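Side-chain contacts in salicylaldehyde dehydrogenase NahF (Pseudomonas putida, PDB 4JZ6), which probably oxidises salicylaldehyde to salicylate with NAD(+) as the electron acceptor, a step in the bacterial degradation of naphthalene: residues 101-106 / 111-116; 166-171 / 195-200; 186-191 / 199-204. All coordinates share one frame; numbering follows the deposited sequence.

Contact 1: residues 101-106 / 111-116; sequences EVMAME and ALWAGF. With NK (salicylaldehyde), chain B.
Trp113 NE1 gives its hydrogen to the backbone oxygen of Asn166, and the methyl end of Met103 reaches the same corner of the indole: CE lies 3.9 Å from Trp113 CD1 and 4.1 Å from Trp113 NE1. The two side chains cross at about a right angle. Met103 gets there by running over the methyl of Ala114, with Met103 CB 4.1 Å from Ala114 CB, and then bending at its last torsion (chi3 50°), which drops CE to 3.6 Å from Ala114 CA. Because Ala114 stops at CB, the sulfur can also come close to the helix backbone, with Met103 SD 4.0 Å from Ala114 CA. Beyond the methionine, the six-membered part of the indole turns its edge to salicylaldehyde; the phenolic oxygen OAF lies in the ring plane, 3.5 Å from Trp113 CZ2. Trp113 is thus one wall of the salicylaldehyde pocket, stacked on Phe296 and touching Ile300, another residue that lines it. A leucine here would probably leave the Asn166 carbonyl without its indole donor and open a gap beside the ligand's phenolic oxygen. The contact joins the C-terminal half of helix 96-107 to the first turn and a half of helix 111-130 across a short turn, while Thr197 of helix 195-208 packs against Met103 from outside the pair.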
loop_
_atom_site.group_PDB
_atom_site.type_symbol
_atom_site.label_atom_id
_atom_site.label_comp_id
_atom_site.label_asym_id
_atom_site.label_seq_id
_atom_site.Cartn_x
_atom_site.Cartn_y
_atom_site.Cartn_z
ATOM N N GLU A 101 -9.269 20.472 28.921
ATOM C CA GLU A 101 -8.384 21.473 29.502
ATOM C C GLU A 101 -7.022 21.514 28.816
ATOM O O GLU A 101 -6.508 22.590 28.496
ATOM C CB GLU A 101 -8.206 21.205 30.996
ATOM C CG GLU A 101 -7.364 22.239 31.719
ATOM C CD GLU A 101 -6.901 21.753 33.072
ATOM O OE1 GLU A 101 -7.466 20.754 33.570
ATOM O OE2 GLU A 101 -5.965 22.360 33.635
ATOM N N VAL A 102 -6.442 20.342 28.589
ATOM C CA VAL A 102 -5.105 20.265 28.025
ATOM C C VAL A 102 -5.093 20.674 26.557
ATOM O O VAL A 102 -4.225 21.437 26.124
ATOM C CB VAL A 102 -4.507 18.857 28.197
ATOM C CG1 VAL A 102 -3.253 18.697 27.356
ATOM C CG2 VAL A 102 -4.207 18.595 29.669
ATOM N N MET A 103 -6.067 20.176 25.801
ATOM C CA MET A 103 -6.183 20.510 24.385
ATOM C C MET A 103 -6.425 22.007 24.181
ATOM O O MET A 103 -5.957 22.592 23.199
ATOM C CB MET A 103 -7.286 19.681 23.718
ATOM C CG MET A 103 -6.845 18.279 23.337
ATOM S SD MET A 103 -8.071 17.375 22.359
ATOM C CE MET A 103 -8.456 18.561 21.068
ATOM N N ALA A 104 -7.143 22.626 25.115
ATOM C CA ALA A 104 -7.363 24.062 25.053
ATOM C C ALA A 104 -6.043 24.806 25.238
ATOM O O ALA A 104 -5.786 25.811 24.575
ATOM C CB ALA A 104 -8.379 24.499 26.094
ATOM N N MET A 105 -5.198 24.301 26.131
ATOM C CA MET A 105 -3.932 24.962 26.427
ATOM C C MET A 105 -2.914 24.754 25.312
ATOM O O MET A 105 -2.228 25.691 24.899
ATOM C CB MET A 105 -3.357 24.462 27.756
ATOM C CG MET A 105 -4.195 24.829 28.972
ATOM S SD MET A 105 -3.657 23.989 30.478
ATOM C CE MET A 105 -2.015 24.682 30.705
ATOM N N GLU A 106 -2.824 23.522 24.822
ATOM C CA GLU A 106 -1.764 23.164 23.888
ATOM C C GLU A 106 -2.034 23.562 22.446
ATOM O O GLU A 106 -1.144 24.070 21.769
ATOM C CB GLU A 106 -1.459 21.666 23.954
ATOM C CG GLU A 106 -0.861 21.216 25.265
ATOM C CD GLU A 106 -0.184 19.873 25.146
ATOM O OE1 GLU A 106 -0.811 18.929 24.615
ATOM O OE2 GLU A 106 0.985 19.768 25.575
ATOM N N ALA A 111 -13.893 23.742 23.549
ATOM C CA ALA A 111 -14.496 22.595 24.219
ATOM C C ALA A 111 -15.250 21.707 23.222
ATOM O O ALA A 111 -15.317 20.490 23.384
ATOM C CB ALA A 111 -15.419 23.054 25.327
ATOM N N LEU A 112 -15.821 22.328 22.196
ATOM C CA LEU A 112 -16.516 21.587 21.156
ATOM C C LEU A 112 -15.581 20.560 20.514
ATOM O O LEU A 112 -15.879 19.367 20.503
ATOM C CB LEU A 112 -17.063 22.544 20.093
ATOM C CG LEU A 112 -17.710 21.911 18.858
ATOM C CD1 LEU A 112 -18.975 21.145 19.228
ATOM C CD2 LEU A 112 -18.013 22.963 17.814
ATOM N N TRP A 113 -14.445 21.034 20.007
ATOM C CA TRP A 113 -13.489 20.199 19.276
ATOM C C TRP A 113 -12.782 19.212 20.197
ATOM O O TRP A 113 -12.514 18.068 19.814
ATOM C CB TRP A 113 -12.470 21.090 18.549
ATOM C CG TRP A 113 -11.364 20.368 17.811
ATOM C CD1 TRP A 113 -10.023 20.426 18.079
ATOM C CD2 TRP A 113 -11.506 19.498 16.678
ATOM N NE1 TRP A 113 -9.325 19.642 17.189
ATOM C CE2 TRP A 113 -10.212 19.065 16.319
ATOM C CE3 TRP A 113 -12.600 19.039 15.937
ATOM C CZ2 TRP A 113 -9.987 18.195 15.248
ATOM C CZ3 TRP A 113 -12.374 18.174 14.871
ATOM C CH2 TRP A 113 -11.079 17.765 14.537
ATOM N N ALA A 114 -12.482 19.657 21.411
ATOM C CA ALA A 114 -11.838 18.792 22.391
ATOM C C ALA A 114 -12.778 17.661 22.774
ATOM O O ALA A 114 -12.410 16.487 22.724
ATOM C CB ALA A 114 -11.433 19.587 23.622
ATOM N N GLY A 115 -13.997 18.031 23.153
ATOM C CA GLY A 115 -15.005 17.069 23.548
ATOM C C GLY A 115 -15.267 16.058 22.453
ATOM O O GLY A 115 -15.391 14.864 22.723
ATOM N N PHE A 116 -15.341 16.534 21.215
ATOM C CA PHE A 116 -15.510 15.637 20.081
ATOM C C PHE A 116 -14.332 14.674 19.947
ATOM O O PHE A 116 -14.522 13.486 19.672
ATOM C CB PHE A 116 -15.687 16.407 18.774
ATOM C CG PHE A 116 -15.563 15.542 17.559
ATOM C CD1 PHE A 116 -14.370 15.483 16.851
ATOM C CD2 PHE A 116 -16.630 14.755 17.138
ATOM C CE1 PHE A 116 -14.247 14.665 15.729
ATOM C CE2 PHE A 116 -16.517 13.936 16.013
ATOM C CZ PHE A 116 -15.323 13.893 15.307
HETATM O OAH NK B . -8.019 16.147 9.101
HETATM C CAD NK B . -7.649 15.749 10.187
HETATM C CAA NK B . -8.594 14.869 10.908
HETATM C CAC NK B . -9.169 13.757 10.294
HETATM C CAG NK B . -10.056 12.965 11.017
HETATM C CAI NK B . -10.377 13.282 12.323
HETATM C CAE NK B . -9.813 14.389 12.930
HETATM C CAB NK B . -8.918 15.189 12.219
HETATM O OAF NK B . -8.330 16.299 12.777
#

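Contact 2: residues 166-171 / 195-200; sequences NGTAVL and PATHAL. With NK (salicylaldehyde), chain B.
Thr168 and Thr197 have nearly the same first torsion (chi1 -39° and -40°), which sets each CG2 roughly anti to its own backbone N and points the two methyls at one another. The side chains cross at about a right angle, and the fit is close: Thr168 CG2 is 3.5 Å from Thr197 CG2 and 3.6 Å from Thr197 CB. Both hydroxyls turn elsewhere, Thr168 OG1 to the carbonyl of Trp165 and Thr197 OG1 to Glu106, which leaves an apolar meeting between two polar residues. One residue on, His198 comes in edge-on, and its NE2 donates a weak, bent bond of 3.0 Å to Thr168 O, which lies near the ring plane. ND1 accepts from Ser191 N, so bonds at both ring nitrogens help fix the imidazole's rotation. On its far side the loop meets salicylaldehyde. Gly167, centre of an inverse gamma turn, brings its CA within 3.1 Å of the ligand's OAF, and a CB there would clash with that oxygen. Asn166 ND2 stands 3.7 Å from the aldehyde carbon CAD and is bonded to Gln299 O; by its place in the chain Asn166 probably corresponds to the oxyanion-hole asparagine of other aldehyde dehydrogenases. The loop leads into helix 170-181 and is wedged between helix 111-130, which packs on Val170, and helix 195-208, with Met103 of helix 96-107 touching Thr168 and Tyr217 of strand 215-218 against His198.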
loop_
_atom_site.group_PDB
_atom_site.type_symbol
_atom_site.label_atom_id
_atom_site.label_comp_id
_atom_site.label_asym_id
_atom_site.label_seq_id
_atom_site.Cartn_x
_atom_site.Cartn_y
_atom_site.Cartn_z
ATOM N N ASN A 166 -3.486 18.207 15.355
ATOM C CA ASN A 166 -4.795 18.822 15.110
ATOM C C ASN A 166 -6.000 18.002 15.573
ATOM O O ASN A 166 -6.794 18.463 16.396
ATOM C CB ASN A 166 -4.938 19.240 13.644
ATOM C CG ASN A 166 -4.696 18.097 12.691
ATOM O OD1 ASN A 166 -4.014 17.131 13.033
ATOM N ND2 ASN A 166 -5.254 18.195 11.485
ATOM N N GLY A 167 -6.145 16.795 15.041
ATOM C CA GLY A 167 -7.089 15.839 15.593
ATOM C C GLY A 167 -6.389 15.199 16.774
ATOM O O GLY A 167 -6.165 13.988 16.810
ATOM N N THR A 168 -6.058 16.045 17.745
ATOM C CA THR A 168 -5.075 15.759 18.784
ATOM C C THR A 168 -5.221 14.397 19.446
ATOM O O THR A 168 -4.232 13.698 19.668
ATOM C CB THR A 168 -5.126 16.833 19.871
ATOM O OG1 THR A 168 -5.337 18.113 19.263
ATOM C CG2 THR A 168 -3.835 16.854 20.624
ATOM N N ALA A 169 -6.457 14.020 19.744
ATOM C CA ALA A 169 -6.721 12.768 20.431
ATOM C C ALA A 169 -7.070 11.647 19.464
ATOM O O ALA A 169 -6.489 10.565 19.529
ATOM C CB ALA A 169 -7.828 12.953 21.442
ATOM N N VAL A 170 -8.023 11.899 18.570
ATOM C CA VAL A 170 -8.540 10.837 17.714
ATOM C C VAL A 170 -7.494 10.299 16.725
ATOM O O VAL A 170 -7.493 9.109 16.401
ATOM C CB VAL A 170 -9.850 11.254 16.998
ATOM C CG1 VAL A 170 -9.582 12.327 15.955
ATOM C CG2 VAL A 170 -10.541 10.036 16.382
ATOM N N LEU A 171 -6.589 11.166 16.275
ATOM C CA LEU A 171 -5.540 10.756 15.343
ATOM C C LEU A 171 -4.512 9.845 16.014
ATOM O O LEU A 171 -3.933 8.960 15.384
ATOM C CB LEU A 171 -4.860 11.973 14.718
ATOM C CG LEU A 171 -5.782 12.835 13.854
ATOM C CD1 LEU A 171 -4.989 13.892 13.102
ATOM C CD2 LEU A 171 -6.567 11.966 12.902
ATOM N N PRO A 195 2.343 17.658 23.371
ATOM C CA PRO A 195 2.952 16.561 24.128
ATOM C C PRO A 195 2.173 16.139 25.375
ATOM O O PRO A 195 2.242 14.968 25.753
ATOM C CB PRO A 195 4.321 17.125 24.512
ATOM C CG PRO A 195 4.103 18.567 24.601
ATOM C CD PRO A 195 3.099 18.912 23.538
ATOM N N ALA A 196 1.454 17.060 26.005
ATOM C CA ALA A 196 0.674 16.705 27.186
ATOM C C ALA A 196 -0.521 15.837 26.814
ATOM O O ALA A 196 -0.861 14.891 27.527
ATOM C CB ALA A 196 0.218 17.947 27.929
ATOM N N THR A 197 -1.151 16.159 25.691
ATOM C CA THR A 197 -2.316 15.415 25.234
ATOM C C THR A 197 -1.950 13.998 24.814
ATOM O O THR A 197 -2.652 13.040 25.136
ATOM C CB THR A 197 -2.979 16.107 24.044
ATOM O OG1 THR A 197 -2.965 17.521 24.250
ATOM C CG2 THR A 197 -4.412 15.631 23.892
ATOM N N HIS A 198 -0.846 13.875 24.086
ATOM C CA HIS A 198 -0.383 12.575 23.620
ATOM C C HIS A 198 0.162 11.713 24.761
ATOM O O HIS A 198 0.045 10.487 24.743
ATOM C CB HIS A 198 0.653 12.756 22.515
ATOM C CG HIS A 198 0.065 13.217 21.223
ATOM N ND1 HIS A 198 0.828 13.704 20.185
ATOM C CD2 HIS A 198 -1.221 13.252 20.794
ATOM C CE1 HIS A 198 0.040 14.024 19.174
ATOM N NE2 HIS A 198 -1.208 13.758 19.518
ATOM N N ALA A 199 0.760 12.352 25.758
ATOM C CA ALA A 199 1.173 11.618 26.941
ATOM C C ALA A 199 -0.080 11.125 27.660
ATOM O O ALA A 199 -0.133 9.985 28.127
ATOM C CB ALA A 199 2.006 12.492 27.845
ATOM N N LEU A 200 -1.096 11.986 27.725
ATOM C CA LEU A 200 -2.346 11.645 28.391
ATOM C C LEU A 200 -3.040 10.445 27.753
ATOM O O LEU A 200 -3.459 9.518 28.452
ATOM C CB LEU A 200 -3.300 12.841 28.426
ATOM C CG LEU A 200 -4.587 12.567 29.215
ATOM C CD1 LEU A 200 -4.252 12.101 30.623
ATOM C CD2 LEU A 200 -5.493 13.784 29.248
HETATM O OAH NK B . -8.019 16.147 9.101
HETATM C CAD NK B . -7.649 15.749 10.187
HETATM C CAA NK B . -8.594 14.869 10.908
HETATM C CAC NK B . -9.169 13.757 10.294
HETATM C CAG NK B . -10.056 12.965 11.017
HETATM C CAI NK B . -10.377 13.282 12.323
HETATM C CAE NK B . -9.813 14.389 12.930
HETATM C CAB NK B . -8.918 15.189 12.219
HETATM O OAF NK B . -8.330 16.299 12.777
#

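Contact 3: residues 186-191 / 199-204; sequences VVFKGS and ALITQC
The ring of Phe188 presents an edge to Thr202: OG1 lies near the ring plane, 3.7 Å from both Phe188 CD2 and Phe188 CE2. That oxygen is not looking to the ring for a polar partner, since it is hydrogen-bonded to the carbonyl of His198 one turn back in its own helix, and this bond helps hold the hydroxyl where it rests. Ile201 approaches the same corner obliquely through its branch methyl, with CG2 4.0 Å from Phe188 CE2, and the two side chains cross at about a right angle. Two more rings crowd round the phenyl: His198 meets it edge-to-face, and Tyr217 lies beside it with the planes at about 35°. The phenylalanine reaches out from the strand with CG anti to the backbone N (chi1 169°), directed at the helix. Strand 186-189, helix 195-208 and strand 215-218 form a beta-alpha-beta unit of the parallel part of the six-stranded sheet, in the Rossmann-like NAD-binding domain of the aldehyde dehydrogenase fold, and Phe188 packs between its first strand and its helix. Lys189, next along, runs its side chain forward beside the backbone, and its NZ donates a 2.8 Å bond to Gly190 O, nearly in line with the carbonyl (160° at the oxygen). In related enzymes a lysine at this place binds the adenosine ribose of NAD, and Lys189 may do likewise. Ile201 also packs on Ala172 of helix 170-181 and on Met92 of helix 78-94.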
loop_
_atom_site.group_PDB
_atom_site.type_symbol
_atom_site.label_atom_id
_atom_site.label_comp_id
_atom_site.label_asym_id
_atom_site.label_seq_id
_atom_site.Cartn_x
_atom_site.Cartn_y
_atom_site.Cartn_z
ATOM N N VAL A 186 3.242 -0.980 19.093
ATOM C CA VAL A 186 3.489 0.267 18.380
ATOM C C VAL A 186 4.450 1.243 19.062
ATOM O O VAL A 186 4.417 1.435 20.276
ATOM C CB VAL A 186 2.149 0.963 17.992
ATOM C CG1 VAL A 186 1.029 0.472 18.882
ATOM C CG2 VAL A 186 2.263 2.485 18.045
ATOM N N VAL A 187 5.332 1.825 18.256
ATOM C CA VAL A 187 6.102 2.987 18.662
ATOM C C VAL A 187 5.328 4.228 18.217
ATOM O O VAL A 187 5.214 4.512 17.021
ATOM C CB VAL A 187 7.510 2.977 18.045
ATOM C CG1 VAL A 187 8.268 4.237 18.433
ATOM C CG2 VAL A 187 8.272 1.740 18.488
ATOM N N PHE A 188 4.778 4.938 19.199
ATOM C CA PHE A 188 3.930 6.103 18.982
ATOM C C PHE A 188 4.770 7.373 19.056
ATOM O O PHE A 188 5.266 7.737 20.121
ATOM C CB PHE A 188 2.825 6.104 20.049
ATOM C CG PHE A 188 2.011 7.381 20.126
ATOM C CD1 PHE A 188 1.812 8.188 19.014
ATOM C CD2 PHE A 188 1.431 7.761 21.336
ATOM C CE1 PHE A 188 1.064 9.351 19.113
ATOM C CE2 PHE A 188 0.677 8.915 21.436
ATOM C CZ PHE A 188 0.492 9.712 20.327
ATOM N N LYS A 189 4.929 8.045 17.920
ATOM C CA LYS A 189 5.631 9.320 17.875
ATOM C C LYS A 189 4.627 10.459 17.892
ATOM O O LYS A 189 3.870 10.642 16.936
ATOM C CB LYS A 189 6.494 9.417 16.621
ATOM C CG LYS A 189 7.143 10.778 16.425
ATOM C CD LYS A 189 8.225 11.040 17.459
ATOM C CE LYS A 189 8.862 12.420 17.264
ATOM N NZ LYS A 189 7.866 13.544 17.247
ATOM N N GLY A 190 4.628 11.220 18.985
ATOM C CA GLY A 190 3.669 12.291 19.183
ATOM C C GLY A 190 4.099 13.611 18.576
ATOM O O GLY A 190 5.141 13.694 17.917
ATOM N N SER A 191 3.297 14.649 18.803
ATOM C CA SER A 191 3.547 15.952 18.199
ATOM C C SER A 191 4.212 16.929 19.152
ATOM O O SER A 191 3.924 16.945 20.354
ATOM C CB SER A 191 2.249 16.567 17.692
ATOM O OG SER A 191 2.470 17.913 17.317
ATOM N N ALA A 199 0.760 12.352 25.758
ATOM C CA ALA A 199 1.173 11.618 26.941
ATOM C C ALA A 199 -0.080 11.125 27.660
ATOM O O ALA A 199 -0.133 9.985 28.127
ATOM C CB ALA A 199 2.006 12.492 27.845
ATOM N N LEU A 200 -1.096 11.986 27.725
ATOM C CA LEU A 200 -2.346 11.645 28.391
ATOM C C LEU A 200 -3.040 10.445 27.753
ATOM O O LEU A 200 -3.459 9.518 28.452
ATOM C CB LEU A 200 -3.300 12.841 28.426
ATOM C CG LEU A 200 -4.587 12.567 29.215
ATOM C CD1 LEU A 200 -4.252 12.101 30.623
ATOM C CD2 LEU A 200 -5.493 13.784 29.248
ATOM N N ILE A 201 -3.167 10.460 26.430
ATOM C CA ILE A 201 -3.818 9.353 25.743
ATOM C C ILE A 201 -3.034 8.076 26.012
ATOM O O ILE A 201 -3.614 7.016 26.233
ATOM C CB ILE A 201 -4.013 9.619 24.215
ATOM C CG1 ILE A 201 -4.875 8.528 23.581
ATOM C CG2 ILE A 201 -2.691 9.712 23.486
ATOM C CD1 ILE A 201 -5.273 8.816 22.160
ATOM N N THR A 202 -1.711 8.198 26.039
ATOM C CA THR A 202 -0.854 7.075 26.381
ATOM C C THR A 202 -1.191 6.575 27.780
ATOM O O THR A 202 -1.374 5.376 27.993
ATOM C CB THR A 202 0.635 7.462 26.339
ATOM O OG1 THR A 202 0.960 7.974 25.042
ATOM C CG2 THR A 202 1.516 6.250 26.647
ATOM N N GLN A 203 -1.280 7.504 28.727
ATOM C CA GLN A 203 -1.592 7.157 30.106
ATOM C C GLN A 203 -2.899 6.370 30.190
ATOM O O GLN A 203 -3.004 5.395 30.936
ATOM C CB GLN A 203 -1.669 8.408 30.979
ATOM C CG GLN A 203 -1.886 8.097 32.448
ATOM C CD GLN A 203 -2.197 9.332 33.263
ATOM O OE1 GLN A 203 -1.996 10.458 32.805
ATOM N NE2 GLN A 203 -2.699 9.129 34.474
ATOM N N CYS A 204 -3.887 6.790 29.411
ATOM C CA CYS A 204 -5.158 6.090 29.375
ATOM C C CYS A 204 -4.965 4.629 28.992
ATOM O O CYS A 204 -5.493 3.729 29.646
ATOM C CB CYS A 204 -6.108 6.773 28.402
ATOM S SG CYS A 204 -6.785 8.298 29.053
#

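Overall arrangement
The three contacts follow a path from the substrate pocket into the six-stranded sheet. Contact 1 closes first along the chain; contacts 2 and 3 then end on the same helix, 195-208, and share Ala199 and Leu200. Centres of contacts 1 and 2 lie about 10 Å apart, those of 2 and 3 about 7 Å, and those of 1 and 3 about 17 Å, with no touch between the last two. Glu106 ties contact 1 to contact 2, its carboxylate bonding Thr197 OG1 and Ala196 N; His198 ties contact 2 to contact 3. Contacts 1 and 2 both reach salicylaldehyde, through Trp113 and the loop at 166-170, and helix 195-208 of the beta-alpha-beta unit packs behind that loop.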